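Local structure of uncharacterized protein Tm1382 (Thermotoga maritima, 3E57) at residues 19-24 with 46-51. The protein is of unknown function but carries a Nudix domain and is a putative Nudix hydrolase, of a family that typically cleaves nucleoside diphosphates linked to another moiety. Residues are numbered along the deposited sequence; the frame is centred on the assembly and turned at random.
Sequences LVVKTE and NFLDQY
V21 and F47 meet tip to tip at the heart of this contact: V21 CG1 lies 3.7 Å from F47 CE2, approaching the ring obliquely, and both CG1 and CB of V21 also touch F47 CZ. F47 CG stands anti to its backbone N (chi1 164°), and the ring beyond it meets V21. Beside this pair, two leucines meet more loosely through methyl groups, L19 CD2 to L48 CD2 at 4.3 Å. L19 and V21, alternate residues of the strand, thus present one apolar side to the helix, whose residues F47 and L48 answer it. At the C-terminal end of the helix the link turns polar: a water accepts from K22 N at 3.0 Å and donates to Y51 O at 2.5 Å, a short value whose exact length is uncertain, linking the end of the strand to the last carbonyl of the helix. The strand and helix axes run nearly perpendicular, at 81°. Outside the two segments, F30 packs edge-to-face with F47, and P115 and F119 of helix 115-130 touch L48. Strand 17-22 pairs antiparallel with strands 53-56 and 66-77. Helix 41-51 packs against this mixed sheet, L48 also touching V69, and contacts helix 23-30 through F47 and Y51 and helix 115-130 through L48 and D49.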
ATOM      1  N   LEU B  19      -3.846 -13.502 -19.542  1.00 38.52           N
ATOM      2  CA  LEU B  19      -5.035 -13.004 -18.849  1.00 37.96           C
ATOM      3  C   LEU B  19      -4.873 -11.545 -18.431  1.00 37.37           C
ATOM      4  O   LEU B  19      -3.879 -11.165 -17.789  1.00 36.97           O
ATOM      5  CB  LEU B  19      -5.356 -13.864 -17.615  1.00 37.91           C
ATOM      6  CG  LEU B  19      -6.611 -13.530 -16.789  1.00 37.96           C
ATOM      7  CD1 LEU B  19      -7.879 -13.707 -17.617  1.00 36.73           C
ATOM      8  CD2 LEU B  19      -6.673 -14.387 -15.534  1.00 37.36           C
ATOM      9  N   VAL B  20      -5.873 -10.744 -18.787  1.00 36.93           N
ATOM     10  CA  VAL B  20      -5.912  -9.331 -18.444  1.00 36.61           C
ATOM     11  C   VAL B  20      -7.313  -8.934 -17.998  1.00 36.31           C
ATOM     12  O   VAL B  20      -8.267  -9.667 -18.221  1.00 35.70           O
ATOM     13  CB  VAL B  20      -5.479  -8.457 -19.643  1.00 36.54           C
ATOM     14  CG1 VAL B  20      -4.039  -8.748 -20.013  1.00 36.00           C
ATOM     15  CG2 VAL B  20      -6.402  -8.683 -20.866  1.00 36.82           C
ATOM     16  N   VAL B  21      -7.414  -7.786 -17.335  1.00 36.07           N
ATOM     17  CA  VAL B  21      -8.694  -7.124 -17.096  1.00 36.42           C
ATOM     18  C   VAL B  21      -8.554  -5.657 -17.473  1.00 36.65           C
ATOM     19  O   VAL B  21      -7.454  -5.121 -17.472  1.00 36.37           O
ATOM     20  CB  VAL B  21      -9.156  -7.225 -15.627  1.00 35.98           C
ATOM     21  CG1 VAL B  21      -9.450  -8.661 -15.255  1.00 35.12           C
ATOM     22  CG2 VAL B  21      -8.114  -6.620 -14.684  1.00 36.38           C
ATOM     23  N   LYS B  22      -9.666  -5.021 -17.831  1.00 37.77           N
ATOM     24  CA  LYS B  22      -9.673  -3.582 -18.076  1.00 38.28           C
ATOM     25  C   LYS B  22      -9.480  -2.890 -16.736  1.00 38.32           C
ATOM     26  O   LYS B  22     -10.067  -3.295 -15.737  1.00 38.14           O
ATOM     27  CB  LYS B  22     -10.986  -3.123 -18.728  1.00 38.69           C
ATOM     28  CG  LYS B  22     -11.196  -3.634 -20.153  1.00 39.97           C
ATOM     29  CD  LYS B  22     -12.250  -2.817 -20.935  1.00 40.13           C
ATOM     30  CE  LYS B  22     -13.646  -2.857 -20.294  1.00 42.16           C
ATOM     31  NZ  LYS B  22     -14.715  -2.287 -21.205  1.00 42.81           N
ATOM     32  N   THR B  23      -8.644  -1.859 -16.718  1.00 38.41           N
ATOM     33  CA  THR B  23      -8.411  -1.091 -15.511  1.00 38.44           C
ATOM     34  C   THR B  23      -9.717  -0.487 -14.998  1.00 38.41           C
ATOM     35  O   THR B  23      -9.970  -0.495 -13.793  1.00 38.16           O
ATOM     36  CB  THR B  23      -7.352   0.003 -15.743  1.00 38.67           C
ATOM     37  OG1 THR B  23      -6.147  -0.598 -16.234  1.00 39.39           O
ATOM     38  CG2 THR B  23      -7.048   0.739 -14.457  1.00 38.55           C
ATOM     39  N   GLU B  24     -10.570  -0.002 -15.901  1.00 38.22           N
ATOM     40  CA  GLU B  24     -11.858   0.564 -15.484  1.00 38.23           C
ATOM     41  C   GLU B  24     -12.731  -0.463 -14.751  1.00 37.61           C
ATOM     42  O   GLU B  24     -13.376  -0.122 -13.757  1.00 37.84           O
ATOM     43  CB  GLU B  24     -12.619   1.206 -16.659  1.00 38.59           C
ATOM     44  CG  GLU B  24     -13.022   0.267 -17.788  1.00 39.97           C
ATOM     45  CD  GLU B  24     -13.764   0.996 -18.913  1.00 40.58           C
ATOM     46  OE1 GLU B  24     -14.892   1.486 -18.666  1.00 43.65           O
ATOM     47  OE2 GLU B  24     -13.219   1.073 -20.041  1.00 43.80           O
ATOM     48  N   ASN B  46     -14.676 -14.789  -9.248  1.00 32.06           N
ATOM     49  CA  ASN B  46     -15.895 -14.318  -9.918  1.00 32.47           C
ATOM     50  C   ASN B  46     -15.601 -13.091 -10.770  1.00 32.52           C
ATOM     51  O   ASN B  46     -16.053 -12.993 -11.906  1.00 31.40           O
ATOM     52  CB  ASN B  46     -16.976 -13.983  -8.889  1.00 33.22           C
ATOM     53  CG  ASN B  46     -17.602 -15.224  -8.273  1.00 35.74           C
ATOM     54  OD1 ASN B  46     -17.481 -16.332  -8.812  1.00 38.97           O
ATOM     55  ND2 ASN B  46     -18.283 -15.045  -7.140  1.00 38.97           N
ATOM     56  N   PHE B  47     -14.821 -12.162 -10.217  1.00 32.11           N
ATOM     57  CA  PHE B  47     -14.380 -10.976 -10.957  1.00 32.25           C
ATOM     58  C   PHE B  47     -13.636 -11.351 -12.232  1.00 32.32           C
ATOM     59  O   PHE B  47     -13.862 -10.754 -13.290  1.00 32.97           O
ATOM     60  CB  PHE B  47     -13.511 -10.083 -10.056  1.00 31.82           C
ATOM     61  CG  PHE B  47     -12.722  -9.058 -10.801  1.00 31.55           C
ATOM     62  CD1 PHE B  47     -13.302  -7.855 -11.177  1.00 31.06           C
ATOM     63  CD2 PHE B  47     -11.382  -9.272 -11.099  1.00 30.83           C
ATOM     64  CE1 PHE B  47     -12.573  -6.892 -11.868  1.00 31.64           C
ATOM     65  CE2 PHE B  47     -10.655  -8.317 -11.789  1.00 30.89           C
ATOM     66  CZ  PHE B  47     -11.250  -7.123 -12.170  1.00 30.50           C
ATOM     67  N   LEU B  48     -12.763 -12.353 -12.144  1.00 32.65           N
ATOM     68  CA  LEU B  48     -12.029 -12.835 -13.314  1.00 32.95           C
ATOM     69  C   LEU B  48     -12.963 -13.441 -14.361  1.00 33.33           C
ATOM     70  O   LEU B  48     -12.828 -13.170 -15.540  1.00 32.78           O
ATOM     71  CB  LEU B  48     -10.979 -13.881 -12.918  1.00 32.62           C
ATOM     72  CG  LEU B  48      -9.791 -13.413 -12.084  1.00 31.90           C
ATOM     73  CD1 LEU B  48      -8.839 -14.589 -11.853  1.00 30.64           C
ATOM     74  CD2 LEU B  48      -9.102 -12.235 -12.776  1.00 29.64           C
ATOM     75  N   ASP B  49     -13.899 -14.271 -13.927  1.00 34.47           N
ATOM     76  CA  ASP B  49     -14.838 -14.886 -14.866  1.00 35.19           C
ATOM     77  C   ASP B  49     -15.719 -13.846 -15.543  1.00 35.72           C
ATOM     78  O   ASP B  49     -16.060 -13.997 -16.714  1.00 36.10           O
ATOM     79  CB  ASP B  49     -15.692 -15.944 -14.171  1.00 35.60           C
ATOM     80  CG  ASP B  49     -15.036 -17.315 -14.166  1.00 36.77           C
ATOM     81  OD1 ASP B  49     -14.173 -17.580 -15.043  1.00 36.25           O
ATOM     82  OD2 ASP B  49     -15.397 -18.128 -13.277  1.00 38.18           O
ATOM     83  N   GLN B  50     -16.069 -12.796 -14.808  1.00 36.00           N
ATOM     84  CA  GLN B  50     -16.935 -11.737 -15.312  1.00 36.21           C
ATOM     85  C   GLN B  50     -16.212 -10.704 -16.197  1.00 36.60           C
ATOM     86  O   GLN B  50     -16.787 -10.192 -17.159  1.00 36.57           O
ATOM     87  CB  GLN B  50     -17.616 -11.049 -14.141  1.00 36.15           C
ATOM     88  CG  GLN B  50     -18.677 -10.052 -14.530  1.00 36.37           C
ATOM     89  CD  GLN B  50     -19.433  -9.515 -13.347  1.00 36.54           C
ATOM     90  OE1 GLN B  50     -18.956  -9.563 -12.208  1.00 36.96           O
ATOM     91  NE2 GLN B  50     -20.623  -8.988 -13.604  1.00 38.02           N
ATOM     92  N   TYR B  51     -14.958 -10.393 -15.882  1.00 36.82           N
ATOM     93  CA  TYR B  51     -14.242  -9.327 -16.588  1.00 37.10           C
ATOM     94  C   TYR B  51     -12.956  -9.756 -17.292  1.00 37.02           C
ATOM     95  O   TYR B  51     -12.426  -9.010 -18.109  1.00 36.49           O
ATOM     96  CB  TYR B  51     -13.923  -8.199 -15.608  1.00 37.44           C
ATOM     97  CG  TYR B  51     -15.144  -7.543 -15.025  1.00 37.83           C
ATOM     98  CD1 TYR B  51     -15.922  -6.678 -15.783  1.00 38.09           C
ATOM     99  CD2 TYR B  51     -15.515  -7.776 -13.706  1.00 38.26           C
ATOM    100  CE1 TYR B  51     -17.039  -6.068 -15.243  1.00 38.12           C
ATOM    101  CE2 TYR B  51     -16.628  -7.173 -13.159  1.00 38.12           C
ATOM    102  CZ  TYR B  51     -17.386  -6.321 -13.933  1.00 38.48           C
ATOM    103  OH  TYR B  51     -18.494  -5.725 -13.387  1.00 39.10           O
TER
HETATM  104  O   HOH W   1     -12.234  -6.564 -18.176  1.00 40.00           O